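Local coordinates for CysQ, sulfite synthesis pathway protein (PDB 3B8B) that probably hydrolyses adenosine 3',5'-bisphosphate to AMP and phosphate with the help of magnesium, as a member of the inositol monophosphatase superfamily, at residues Asp236-Ala250 with Leu272-Val286. Numbering follows the deposited sequence.
Sequences DVYPRFAPTMEWDTA and LRYNKEDLLNPWFIV. With SO4 (sulfate ion), chain G; SO4 (sulfate ion), chain B.
E246 turns CG away from its own carbonyl carbon (chi1 -73°) and is extended beyond CG, which carries its carboxylate into the loop 273-279. There OE1 takes the backbone N of N275 at 2.7 Å, on the syn side. OE2 is gripped twice: the backbone N of K276 donates to the syn lone pair of OE2, and K276 NZ closes a salt bridge from the anti side, 2.8 Å from OE2. Bends at chi3 and chi4 curl the lysine back, and its NZ also donates to L280 O. With three donors around it, the buried carboxylate is fixed in rotation and probably stays ionised. The backbone at E246 is tied to the same loop, E246 N donating to L279 O nearly along the C=O axis, while L279 CD1 packs against the W247 indole.

Farther along, F284 CG sits between the backbone N and the carbonyl carbon (chi1 67°), and the ring comes to lie beside the R240 side chain, on the sheet face it shares with Y238. R240 CB lies over one face of the ring, 3.8 Å from its centroid, and the ring's edge points at the face of Y238 in an offset T-shaped pair, planes at 84°. R240 NH1 bonds Y238 OH, and the guanidinium holds a sulfate, probably from the crystallisation liquor, through NH1 and NH2. F241 CB sits centrally over the W283 indole, 3.7 Å from the five-membered ring centroid; the phenyl is nearly parallel to the indole but slid off it. Backbone bonds pair Y238 with V286 and R240 with F284, R240 N to F284 O being 2.8 Å.

The antiparallel strand pair thus leads to D248, where the chain runs into helix 246-258; W247-D248-T249-A250 matches the W-D-x-A motif of the inositol monophosphatase superfamily, its aspartate a predicted magnesium ligand here.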
loop_
_atom_site.group_PDB
_atom_site.type_symbol
_atom_site.label_atom_id
_atom_site.label_comp_id
_atom_site.label_asym_id
_atom_site.label_seq_id
_atom_site.Cartn_x
_atom_site.Cartn_y
_atom_site.Cartn_z
ATOM N N ASP A 236 -0.578 16.191 -5.430
ATOM C CA ASP A 236 -0.078 16.962 -4.307
ATOM C C ASP A 236 -0.599 16.456 -2.964
ATOM O O ASP A 236 0.096 16.534 -1.950
ATOM C CB ASP A 236 -0.449 18.414 -4.468
ATOM C CG ASP A 236 0.232 19.035 -5.668
ATOM O OD1 ASP A 236 1.430 19.336 -5.560
ATOM O OD2 ASP A 236 -0.385 19.168 -6.712
ATOM N N VAL A 237 -1.849 16.015 -2.939
ATOM C CA VAL A 237 -2.484 15.657 -1.668
ATOM C C VAL A 237 -3.462 14.518 -1.861
ATOM O O VAL A 237 -4.187 14.482 -2.857
ATOM C CB VAL A 237 -3.179 16.873 -0.996
ATOM C CG1 VAL A 237 -4.338 17.394 -1.835
ATOM C CG2 VAL A 237 -3.640 16.514 0.420
ATOM N N TYR A 238 -3.467 13.604 -0.895
ATOM C CA TYR A 238 -4.464 12.551 -0.780
ATOM C C TYR A 238 -5.049 12.620 0.634
ATOM O O TYR A 238 -4.422 12.107 1.571
ATOM C CB TYR A 238 -3.869 11.184 -1.081
ATOM C CG TYR A 238 -4.742 10.016 -0.688
ATOM C CD1 TYR A 238 -6.136 10.088 -0.805
ATOM C CD2 TYR A 238 -4.192 8.842 -0.184
ATOM C CE1 TYR A 238 -6.941 9.022 -0.415
ATOM C CE2 TYR A 238 -4.985 7.777 0.217
ATOM C CZ TYR A 238 -6.369 7.870 0.110
ATOM O OH TYR A 238 -7.160 6.802 0.507
ATOM N N PRO A 239 -6.197 13.285 0.779
ATOM C CA PRO A 239 -6.849 13.358 2.093
ATOM C C PRO A 239 -7.842 12.229 2.207
ATOM O O PRO A 239 -8.600 11.963 1.254
ATOM C CB PRO A 239 -7.527 14.722 2.050
ATOM C CG PRO A 239 -7.935 14.871 0.576
ATOM C CD PRO A 239 -6.924 14.100 -0.230
ATOM N N ARG A 240 -7.868 11.540 3.331
ATOM C CA ARG A 240 -8.840 10.464 3.520
ATOM C C ARG A 240 -9.460 10.629 4.905
ATOM O O ARG A 240 -8.891 10.215 5.917
ATOM C CB ARG A 240 -8.221 9.082 3.327
ATOM C CG ARG A 240 -9.259 7.982 3.207
ATOM C CD ARG A 240 -10.009 8.204 1.944
ATOM N NE ARG A 240 -11.095 7.276 1.701
ATOM C CZ ARG A 240 -10.932 6.077 1.144
ATOM N NH1 ARG A 240 -9.719 5.634 0.835
ATOM N NH2 ARG A 240 -11.994 5.312 0.895
ATOM N N PHE A 241 -10.625 11.276 4.933
ATOM C CA PHE A 241 -11.352 11.530 6.188
ATOM C C PHE A 241 -12.456 10.488 6.318
ATOM O O PHE A 241 -13.663 10.776 6.237
ATOM C CB PHE A 241 -11.884 12.960 6.221
ATOM C CG PHE A 241 -10.807 14.028 6.200
ATOM C CD1 PHE A 241 -9.441 13.719 6.102
ATOM C CD2 PHE A 241 -11.164 15.350 6.269
ATOM C CE1 PHE A 241 -8.483 14.750 6.068
ATOM C CE2 PHE A 241 -10.221 16.360 6.266
ATOM C CZ PHE A 241 -8.895 16.063 6.149
ATOM N N ALA A 242 -11.983 9.255 6.494
ATOM C CA ALA A 242 -12.800 8.062 6.466
ATOM C C ALA A 242 -12.020 7.015 7.246
ATOM O O ALA A 242 -10.798 7.073 7.280
ATOM C CB ALA A 242 -13.041 7.615 5.032
ATOM N N PRO A 243 -12.709 6.036 7.818
ATOM C CA PRO A 243 -12.040 4.960 8.518
ATOM C C PRO A 243 -11.279 4.028 7.551
ATOM O O PRO A 243 -11.803 3.639 6.502
ATOM C CB PRO A 243 -13.185 4.244 9.253
ATOM C CG PRO A 243 -14.376 4.539 8.433
ATOM C CD PRO A 243 -14.174 5.871 7.808
ATOM N N THR A 244 -10.018 3.756 7.878
ATOM C CA THR A 244 -9.199 2.772 7.144
ATOM C C THR A 244 -8.439 1.994 8.206
ATOM O O THR A 244 -8.412 2.398 9.344
ATOM C CB THR A 244 -8.205 3.446 6.190
ATOM O OG1 THR A 244 -7.248 4.221 6.932
ATOM C CG2 THR A 244 -8.898 4.308 5.131
HETATM N N MSE A 245 -7.864 0.852 7.821
HETATM C CA MSE A 245 -7.120 0.001 8.716
HETATM C C MSE A 245 -5.610 0.174 8.486
HETATM O O MSE A 245 -5.161 0.458 7.369
HETATM C CB MSE A 245 -7.490 -1.485 8.512
HETATM C CG MSE A 245 -8.955 -1.795 8.685
HETATM SE SE MSE A 245 -9.526 -1.455 10.516
HETATM C CE MSE A 245 -8.773 -2.935 11.372
ATOM N N GLU A 246 -4.839 -0.039 9.544
ATOM C CA GLU A 246 -3.375 0.097 9.482
ATOM C C GLU A 246 -2.736 -0.608 8.294
ATOM O O GLU A 246 -1.834 -0.085 7.662
ATOM C CB GLU A 246 -2.711 -0.422 10.738
ATOM C CG GLU A 246 -2.883 0.465 11.979
ATOM C CD GLU A 246 -2.043 -0.005 13.143
ATOM O OE1 GLU A 246 -1.062 -0.775 12.923
ATOM O OE2 GLU A 246 -2.316 0.416 14.284
ATOM N N TRP A 247 -3.202 -1.818 8.023
ATOM C CA TRP A 247 -2.640 -2.626 6.939
ATOM C C TRP A 247 -2.889 -2.063 5.550
ATOM O O TRP A 247 -2.221 -2.457 4.599
ATOM C CB TRP A 247 -3.099 -4.091 7.028
ATOM C CG TRP A 247 -4.502 -4.348 7.327
ATOM C CD1 TRP A 247 -5.615 -4.022 6.572
ATOM C CD2 TRP A 247 -4.985 -5.019 8.480
ATOM N NE1 TRP A 247 -6.754 -4.458 7.226
ATOM C CE2 TRP A 247 -6.388 -5.078 8.385
ATOM C CE3 TRP A 247 -4.359 -5.597 9.583
ATOM C CZ2 TRP A 247 -7.170 -5.679 9.369
ATOM C CZ3 TRP A 247 -5.140 -6.190 10.561
ATOM C CH2 TRP A 247 -6.527 -6.216 10.445
ATOM N N ASP A 248 -3.843 -1.133 5.399
ATOM C CA ASP A 248 -4.037 -0.510 4.109
ATOM C C ASP A 248 -3.221 0.748 3.865
ATOM O O ASP A 248 -3.179 1.238 2.745
ATOM C CB ASP A 248 -5.505 -0.328 3.862
ATOM C CG ASP A 248 -6.190 -1.672 3.761
ATOM O OD1 ASP A 248 -5.561 -2.615 3.164
ATOM O OD2 ASP A 248 -7.267 -1.834 4.316
ATOM N N THR A 249 -2.615 1.278 4.927
ATOM C CA THR A 249 -1.769 2.442 4.781
ATOM C C THR A 249 -0.273 2.205 5.012
ATOM O O THR A 249 0.546 2.969 4.505
ATOM C CB THR A 249 -2.208 3.603 5.702
ATOM O OG1 THR A 249 -2.129 3.236 7.069
ATOM C CG2 THR A 249 -3.664 4.069 5.352
ATOM N N ALA A 250 0.081 1.195 5.800
ATOM C CA ALA A 250 1.450 1.063 6.261
ATOM C C ALA A 250 2.449 0.977 5.105
ATOM O O ALA A 250 3.468 1.681 5.099
ATOM C CB ALA A 250 1.579 -0.161 7.213
ATOM N N LEU A 272 0.694 8.989 10.964
ATOM C CA LEU A 272 -0.010 7.783 11.431
ATOM C C LEU A 272 0.973 6.877 12.171
ATOM O O LEU A 272 2.130 6.759 11.763
ATOM C CB LEU A 272 -0.576 7.004 10.273
ATOM C CG LEU A 272 -1.775 7.548 9.498
ATOM C CD1 LEU A 272 -2.133 6.576 8.323
ATOM C CD2 LEU A 272 -2.955 7.746 10.416
ATOM N N ARG A 273 0.503 6.258 13.251
ATOM C CA ARG A 273 1.310 5.316 14.045
ATOM C C ARG A 273 0.720 3.926 13.925
ATOM O O ARG A 273 -0.464 3.768 13.647
ATOM C CB ARG A 273 1.325 5.729 15.523
ATOM C CG ARG A 273 1.827 7.131 15.792
ATOM C CD ARG A 273 3.117 7.412 15.045
ATOM N NE ARG A 273 3.787 8.648 15.453
ATOM C CZ ARG A 273 4.974 9.025 14.968
ATOM N NH1 ARG A 273 5.607 8.266 14.073
ATOM N NH2 ARG A 273 5.542 10.158 15.392
ATOM N N TYR A 274 1.548 2.910 14.169
ATOM C CA TYR A 274 1.171 1.532 13.888
ATOM C C TYR A 274 1.361 0.599 15.078
ATOM O O TYR A 274 1.986 0.965 16.095
ATOM C CB TYR A 274 1.918 1.016 12.655
ATOM C CG TYR A 274 1.567 1.828 11.428
ATOM C CD1 TYR A 274 2.234 3.012 11.131
ATOM C CD2 TYR A 274 0.502 1.458 10.604
ATOM C CE1 TYR A 274 1.866 3.804 10.020
ATOM C CE2 TYR A 274 0.140 2.228 9.512
ATOM C CZ TYR A 274 0.807 3.406 9.225
ATOM O OH TYR A 274 0.406 4.152 8.117
ATOM N N ASN A 275 0.767 -0.586 14.939
ATOM C CA ASN A 275 0.677 -1.594 15.980
ATOM C C ASN A 275 -0.039 -1.041 17.204
ATOM O O ASN A 275 0.307 -1.339 18.351
ATOM C CB ASN A 275 2.043 -2.166 16.353
ATOM C CG ASN A 275 1.921 -3.512 17.075
ATOM O OD1 ASN A 275 0.955 -4.241 16.857
ATOM N ND2 ASN A 275 2.909 -3.851 17.886
ATOM N N LYS A 276 -1.061 -0.236 16.934
ATOM C CA LYS A 276 -1.851 0.394 17.990
ATOM C C LYS A 276 -2.817 -0.611 18.601
ATOM O O LYS A 276 -3.078 -1.658 18.016
ATOM C CB LYS A 276 -2.647 1.566 17.413
ATOM C CG LYS A 276 -1.814 2.631 16.699
ATOM C CD LYS A 276 -2.643 3.872 16.383
ATOM C CE LYS A 276 -3.994 3.546 15.768
ATOM N NZ LYS A 276 -3.883 2.748 14.472
ATOM N N GLU A 277 -3.397 -0.263 19.754
ATOM C CA GLU A 277 -4.405 -1.114 20.364
ATOM C C GLU A 277 -5.585 -1.310 19.427
ATOM O O GLU A 277 -6.054 -2.445 19.240
ATOM C CB GLU A 277 -4.867 -0.564 21.713
ATOM C CG GLU A 277 -5.853 -1.491 22.379
ATOM C CD GLU A 277 -5.961 -1.256 23.856
ATOM O OE1 GLU A 277 -5.735 -0.092 24.293
ATOM O OE2 GLU A 277 -6.268 -2.250 24.558
ATOM N N ASP A 278 -6.021 -0.225 18.802
ATOM C CA ASP A 278 -7.061 -0.273 17.802
ATOM C C ASP A 278 -6.413 -0.117 16.432
ATOM O O ASP A 278 -5.774 0.914 16.146
ATOM C CB ASP A 278 -8.073 0.846 18.007
ATOM C CG ASP A 278 -9.339 0.656 17.179
ATOM O OD1 ASP A 278 -9.318 0.142 16.045
ATOM O OD2 ASP A 278 -10.417 1.028 17.698
ATOM N N LEU A 279 -6.590 -1.116 15.570
ATOM C CA LEU A 279 -5.985 -1.100 14.238
ATOM C C LEU A 279 -6.650 -0.162 13.198
ATOM O O LEU A 279 -6.166 -0.004 12.070
ATOM C CB LEU A 279 -5.892 -2.533 13.695
ATOM C CG LEU A 279 -4.969 -3.446 14.516
ATOM C CD1 LEU A 279 -5.063 -4.886 13.953
ATOM C CD2 LEU A 279 -3.495 -2.951 14.525
ATOM N N LEU A 280 -7.749 0.501 13.576
ATOM C CA LEU A 280 -8.250 1.611 12.783
ATOM C C LEU A 280 -7.233 2.740 12.786
ATOM O O LEU A 280 -6.677 3.067 13.843
ATOM C CB LEU A 280 -9.558 2.172 13.371
ATOM C CG LEU A 280 -10.828 1.408 13.023
ATOM C CD1 LEU A 280 -11.970 1.706 14.007
ATOM C CD2 LEU A 280 -11.239 1.724 11.609
ATOM N N ASN A 281 -7.025 3.323 11.612
ATOM C CA ASN A 281 -6.344 4.614 11.477
ATOM C C ASN A 281 -7.359 5.713 11.766
ATOM O O ASN A 281 -8.513 5.605 11.320
ATOM C CB ASN A 281 -5.843 4.879 10.046
ATOM C CG ASN A 281 -4.760 3.921 9.559
ATOM O OD1 ASN A 281 -4.806 3.441 8.384
ATOM N ND2 ASN A 281 -3.779 3.676 10.380
ATOM N N PRO A 282 -6.895 6.838 12.330
ATOM C CA PRO A 282 -7.685 8.074 12.227
ATOM C C PRO A 282 -7.655 8.620 10.805
ATOM O O PRO A 282 -6.966 8.066 9.921
ATOM C CB PRO A 282 -6.950 9.041 13.162
ATOM C CG PRO A 282 -5.528 8.611 13.087
ATOM C CD PRO A 282 -5.586 7.072 12.965
ATOM N N TRP A 283 -8.351 9.736 10.587
ATOM C CA TRP A 283 -8.247 10.473 9.349
ATOM C C TRP A 283 -6.785 10.751 9.039
ATOM O O TRP A 283 -6.020 11.062 9.954
ATOM C CB TRP A 283 -8.935 11.810 9.471
ATOM C CG TRP A 283 -10.418 11.749 9.631
ATOM C CD1 TRP A 283 -11.210 10.661 9.526
ATOM C CD2 TRP A 283 -11.282 12.866 9.830
ATOM N NE1 TRP A 283 -12.541 11.030 9.677
ATOM C CE2 TRP A 283 -12.599 12.380 9.875
ATOM C CE3 TRP A 283 -11.065 14.224 9.983
ATOM C CZ2 TRP A 283 -13.705 13.220 10.065
ATOM C CZ3 TRP A 283 -12.164 15.065 10.160
ATOM C CH2 TRP A 283 -13.456 14.553 10.219
ATOM N N PHE A 284 -6.419 10.683 7.760
ATOM C CA PHE A 284 -5.044 11.010 7.355
ATOM C C PHE A 284 -4.997 11.880 6.107
ATOM O O PHE A 284 -5.990 12.001 5.383
ATOM C CB PHE A 284 -4.196 9.736 7.188
ATOM C CG PHE A 284 -4.608 8.852 6.050
ATOM C CD1 PHE A 284 -4.164 9.116 4.764
ATOM C CD2 PHE A 284 -5.430 7.739 6.246
ATOM C CE1 PHE A 284 -4.513 8.324 3.719
ATOM C CE2 PHE A 284 -5.784 6.934 5.181
ATOM C CZ PHE A 284 -5.312 7.219 3.916
ATOM N N ILE A 285 -3.819 12.458 5.888
ATOM C CA ILE A 285 -3.513 13.290 4.725
ATOM C C ILE A 285 -2.098 12.966 4.259
ATOM O O ILE A 285 -1.135 13.095 5.040
ATOM C CB ILE A 285 -3.527 14.783 5.059
ATOM C CG1 ILE A 285 -4.894 15.228 5.576
ATOM C CG2 ILE A 285 -3.168 15.628 3.838
ATOM C CD1 ILE A 285 -4.835 16.569 6.193
ATOM N N VAL A 286 -1.966 12.580 2.995
ATOM C CA VAL A 286 -0.674 12.320 2.392
ATOM C C VAL A 286 -0.279 13.554 1.594
ATOM O O VAL A 286 -1.046 14.012 0.728
ATOM C CB VAL A 286 -0.725 11.106 1.447
ATOM C CG1 VAL A 286 0.721 10.685 1.040
ATOM C CG2 VAL A 286 -1.493 9.921 2.061
HETATM S S SO4 G . -2.196 2.757 21.301
HETATM O O1 SO4 G . -3.195 3.656 20.707
HETATM O O2 SO4 G . -0.911 2.880 20.601
HETATM O O3 SO4 G . -2.648 1.382 21.195
HETATM O O4 SO4 G . -2.027 3.093 22.719
HETATM S S SO4 B . -10.271 2.607 -1.299
HETATM O O1 SO4 B . -9.071 3.212 -0.713
HETATM O O2 SO4 B . -10.040 1.159 -1.389
HETATM O O3 SO4 B . -11.403 2.814 -0.368
HETATM O O4 SO4 B . -10.660 3.165 -2.549
HETATM O O HOH W 1 -8.276 6.434 8.011
#